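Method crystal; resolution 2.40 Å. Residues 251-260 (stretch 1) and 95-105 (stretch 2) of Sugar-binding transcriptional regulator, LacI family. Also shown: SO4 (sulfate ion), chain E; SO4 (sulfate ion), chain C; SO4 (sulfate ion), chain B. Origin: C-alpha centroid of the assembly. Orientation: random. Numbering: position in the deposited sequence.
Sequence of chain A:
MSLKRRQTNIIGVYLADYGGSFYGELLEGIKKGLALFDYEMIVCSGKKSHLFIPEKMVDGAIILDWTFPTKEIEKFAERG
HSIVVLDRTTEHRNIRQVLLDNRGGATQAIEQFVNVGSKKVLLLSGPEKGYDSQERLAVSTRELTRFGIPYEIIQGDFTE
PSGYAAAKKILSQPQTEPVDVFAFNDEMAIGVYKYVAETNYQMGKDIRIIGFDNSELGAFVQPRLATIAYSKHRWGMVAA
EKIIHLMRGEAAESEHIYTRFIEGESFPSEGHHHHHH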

# COMPACT_ATOMS: atom_id res chain seq x y z
N ALA A 251 -9.18 4.55 31.48
CA ALA A 251 -10.30 5.13 30.75
C ALA A 251 -9.89 5.37 29.30
O ALA A 251 -9.00 6.19 29.01
CB ALA A 251 -10.77 6.42 31.41
N ALA A 252 -10.54 4.64 28.40
CA ALA A 252 -10.23 4.67 26.99
C ALA A 252 -11.54 4.75 26.21
O ALA A 252 -11.96 3.77 25.61
CB ALA A 252 -9.46 3.42 26.60
N GLU A 253 -12.17 5.92 26.22
CA GLU A 253 -13.48 6.10 25.59
C GLU A 253 -13.42 6.01 24.07
O GLU A 253 -12.47 6.49 23.46
CB GLU A 253 -14.10 7.44 26.01
CG GLU A 253 -14.56 7.49 27.46
CD GLU A 253 -14.97 8.89 27.90
OE1 GLU A 253 -15.50 9.02 29.02
OE2 GLU A 253 -14.76 9.85 27.13
N SER A 254 -14.44 5.39 23.48
CA SER A 254 -14.57 5.30 22.03
C SER A 254 -14.73 6.68 21.40
O SER A 254 -15.36 7.56 21.97
CB SER A 254 -15.75 4.41 21.65
OG SER A 254 -15.49 3.06 21.97
N GLU A 255 -14.11 6.86 20.23
CA GLU A 255 -14.01 8.17 19.59
C GLU A 255 -14.32 8.10 18.10
O GLU A 255 -14.34 7.02 17.51
CB GLU A 255 -12.61 8.75 19.79
CG GLU A 255 -12.41 9.41 21.14
CD GLU A 255 -11.10 10.16 21.24
OE1 GLU A 255 -10.80 10.98 20.34
OE2 GLU A 255 -10.37 9.94 22.23
N HIS A 256 -14.55 9.26 17.50
CA HIS A 256 -14.73 9.38 16.06
C HIS A 256 -13.63 10.24 15.46
O HIS A 256 -13.05 11.09 16.15
CB HIS A 256 -16.10 9.95 15.69
CG HIS A 256 -17.23 9.00 15.93
ND1 HIS A 256 -17.89 8.91 17.13
CD2 HIS A 256 -17.80 8.08 15.11
CE1 HIS A 256 -18.82 7.97 17.05
NE2 HIS A 256 -18.79 7.45 15.84
N ILE A 257 -13.36 9.99 14.19
CA ILE A 257 -12.42 10.76 13.40
C ILE A 257 -13.23 11.59 12.40
O ILE A 257 -13.97 11.04 11.59
CB ILE A 257 -11.39 9.83 12.69
CG1 ILE A 257 -10.54 9.08 13.73
CG2 ILE A 257 -10.53 10.60 11.67
CD1 ILE A 257 -9.65 9.96 14.62
N TYR A 258 -13.10 12.91 12.48
CA TYR A 258 -13.99 13.80 11.73
C TYR A 258 -13.44 14.18 10.37
O TYR A 258 -12.23 14.11 10.13
CB TYR A 258 -14.42 15.01 12.58
CG TYR A 258 -15.29 14.56 13.74
CD1 TYR A 258 -16.63 14.23 13.54
CD2 TYR A 258 -14.77 14.41 15.03
CE1 TYR A 258 -17.44 13.79 14.58
CE2 TYR A 258 -15.57 13.96 16.09
CZ TYR A 258 -16.90 13.65 15.85
OH TYR A 258 -17.72 13.22 16.87
N THR A 259 -14.34 14.55 9.47
CA THR A 259 -14.04 14.66 8.04
C THR A 259 -14.32 16.05 7.46
O THR A 259 -15.00 16.88 8.07
CB THR A 259 -14.86 13.63 7.22
OG1 THR A 259 -16.26 13.89 7.39
CG2 THR A 259 -14.56 12.20 7.65
N ARG A 260 -13.80 16.28 6.26
CA ARG A 260 -14.06 17.49 5.48
C ARG A 260 -14.07 17.16 3.99
O ARG A 260 -13.38 16.24 3.54
CB ARG A 260 -13.04 18.59 5.80
CG ARG A 260 -11.65 18.38 5.22
CD ARG A 260 -10.62 19.29 5.89
NE ARG A 260 -9.46 19.53 5.02
CZ ARG A 260 -8.38 18.75 4.94
NH1 ARG A 260 -8.28 17.65 5.67
NH2 ARG A 260 -7.40 19.08 4.11
S SO4 E . -13.88 3.81 29.33
O1 SO4 E . -14.55 3.93 28.04
O2 SO4 E . -12.61 3.10 29.17
O3 SO4 E . -13.62 5.14 29.87
O4 SO4 E . -14.74 3.07 30.24
S SO4 C . -16.35 11.70 19.82
O1 SO4 C . -16.85 12.97 19.33
O2 SO4 C . -16.22 11.73 21.27
O3 SO4 C . -17.25 10.61 19.45
O4 SO4 C . -15.05 11.50 19.20
S SO4 B . -13.71 -2.74 29.81
O1 SO4 B . -14.26 -3.63 30.83
O2 SO4 B . -12.53 -3.36 29.21
O3 SO4 B . -14.72 -2.49 28.79
O4 SO4 B . -13.32 -1.47 30.43
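Stretch 2 95-105: IRQVLLDNRGG

How does stretch 2 lie on stretch 1? Residues 95-100 form an extended strand beside strand 255-257, running the same way with a crossing angle of -26° and a closest axial approach of 4.5 Å. Val98 pairs with Glu255, Leu99 with His256 and Leu100 with Ile257. The parallel ladder runs from Glu255 N to Gln97 O (3.0 Å), Leu99 N to Glu255 O (3.1 Å), Ile257 N to Leu99 O (2.8 Å) and Asp101 N to Ile257 O (2.9 Å). Ser254 extends it: its chi1 of -69° (m) places OG 2.9 Å from Gln97 N, a side-chain acceptor for a backbone amide.

Which side chains pack on the sheet? Ile257, m at both chi angles, shares a face with Val98 and Leu100; its CG1 lies 4.0 Å from Val98 CG1 and its CG2 4.1 Å from Leu100 CD2. Leu100 is m,t, and its end comes nearer to stretch 1 than its CB direction suggests. His256 and Leu99 occupy the other face, CD2 of the histidine 4.1 Å from CB of the leucine. With chi1 m, His256 ND1 donates to O3 of the chain C sulfate at 2.9 Å.

Why does Arg96 bend back? Its m,m,t conformation brings NE within 2.9 Å of Ala252 O, a weak hydrogen bond, while NH1 reaches Ile95 O at 3.1 Å. NH2 bonds to two sulfates, one of which also accepts from Ala252 N.

What happens where the strand ends? Asp101 is the N-cap residue of the helix beginning at Asn102. Its chi1 is t, and OD2 lies 3.4 Å from Tyr258 CD1, at the ring edge. A water links Asp101 OD2 (2.5 Å from its oxygen) to Thr259 N (2.9 Å from the same oxygen). Thr259, chi1 p, sets OG1 3.3 Å from Gly105 CA.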

# COMPACT_ATOMS: atom_id res chain seq x y z
N ILE A 95 -13.21 -4.21 24.34
CA ILE A 95 -13.19 -3.67 22.99
C ILE A 95 -13.58 -2.19 22.98
O ILE A 95 -14.52 -1.79 23.66
CB ILE A 95 -14.07 -4.50 22.00
CG1 ILE A 95 -13.80 -6.01 22.17
CG2 ILE A 95 -13.77 -4.09 20.55
CD1 ILE A 95 -14.73 -6.91 21.38
N ARG A 96 -12.84 -1.39 22.23
CA ARG A 96 -13.18 0.02 22.00
C ARG A 96 -13.23 0.33 20.51
O ARG A 96 -12.74 -0.46 19.71
CB ARG A 96 -12.18 0.94 22.70
CG ARG A 96 -12.21 0.84 24.21
CD ARG A 96 -13.57 1.25 24.81
NE ARG A 96 -13.44 1.32 26.26
CZ ARG A 96 -13.71 0.31 27.08
NH1 ARG A 96 -14.15 -0.85 26.61
NH2 ARG A 96 -13.53 0.46 28.39
N GLN A 97 -13.81 1.48 20.16
CA GLN A 97 -13.99 1.88 18.76
C GLN A 97 -13.28 3.18 18.45
O GLN A 97 -13.40 4.14 19.20
CB GLN A 97 -15.47 2.09 18.44
CG GLN A 97 -16.40 0.98 18.85
CD GLN A 97 -17.84 1.46 18.99
OE1 GLN A 97 -18.70 0.73 19.49
NE2 GLN A 97 -18.11 2.69 18.55
N VAL A 98 -12.53 3.21 17.35
CA VAL A 98 -12.08 4.48 16.77
C VAL A 98 -12.54 4.51 15.32
O VAL A 98 -11.88 3.96 14.43
CB VAL A 98 -10.55 4.72 16.89
CG1 VAL A 98 -10.20 6.13 16.43
CG2 VAL A 98 -10.06 4.52 18.31
N LEU A 99 -13.68 5.14 15.09
CA LEU A 99 -14.37 5.05 13.80
C LEU A 99 -14.34 6.35 13.02
O LEU A 99 -14.24 7.43 13.61
CB LEU A 99 -15.83 4.63 14.03
CG LEU A 99 -16.10 3.37 14.86
CD1 LEU A 99 -17.59 3.13 14.95
CD2 LEU A 99 -15.41 2.15 14.27
N LEU A 100 -14.44 6.26 11.70
CA LEU A 100 -14.63 7.44 10.88
C LEU A 100 -16.04 7.96 11.08
O LEU A 100 -16.98 7.19 11.28
CB LEU A 100 -14.42 7.15 9.39
CG LEU A 100 -13.06 6.64 8.92
CD1 LEU A 100 -13.10 6.40 7.43
CD2 LEU A 100 -11.96 7.62 9.28
N ASP A 101 -16.19 9.28 11.03
CA ASP A 101 -17.50 9.90 10.97
C ASP A 101 -18.09 9.72 9.56
O ASP A 101 -18.01 10.62 8.71
CB ASP A 101 -17.39 11.38 11.35
CG ASP A 101 -18.73 12.06 11.46
OD1 ASP A 101 -19.71 11.42 11.91
OD2 ASP A 101 -18.80 13.25 11.09
N ASN A 102 -18.66 8.54 9.33
CA ASN A 102 -19.23 8.17 8.04
C ASN A 102 -20.48 8.98 7.70
O ASN A 102 -20.72 9.30 6.54
CB ASN A 102 -19.58 6.68 8.02
CG ASN A 102 -18.35 5.79 8.08
OD1 ASN A 102 -17.42 5.95 7.28
ND2 ASN A 102 -18.35 4.85 9.01
N ARG A 103 -21.26 9.30 8.72
CA ARG A 103 -22.48 10.09 8.57
C ARG A 103 -22.19 11.53 8.17
O ARG A 103 -22.84 12.06 7.27
CB ARG A 103 -23.35 9.99 9.83
CG ARG A 103 -23.81 8.56 10.07
CD ARG A 103 -24.77 8.40 11.22
NE ARG A 103 -25.41 7.08 11.18
CZ ARG A 103 -26.70 6.88 10.92
NH1 ARG A 103 -27.51 7.90 10.69
NH2 ARG A 103 -27.17 5.64 10.89
N GLY A 104 -21.20 12.15 8.80
CA GLY A 104 -20.78 13.49 8.42
C GLY A 104 -20.07 13.55 7.08
O GLY A 104 -20.21 14.52 6.34
N GLY A 105 -19.29 12.50 6.77
CA GLY A 105 -18.58 12.41 5.50
C GLY A 105 -19.51 12.22 4.32
O GLY A 105 -19.37 12.90 3.30
O HOH W 1 -17.24 5.40 17.98
O HOH W 2 -17.19 14.64 9.84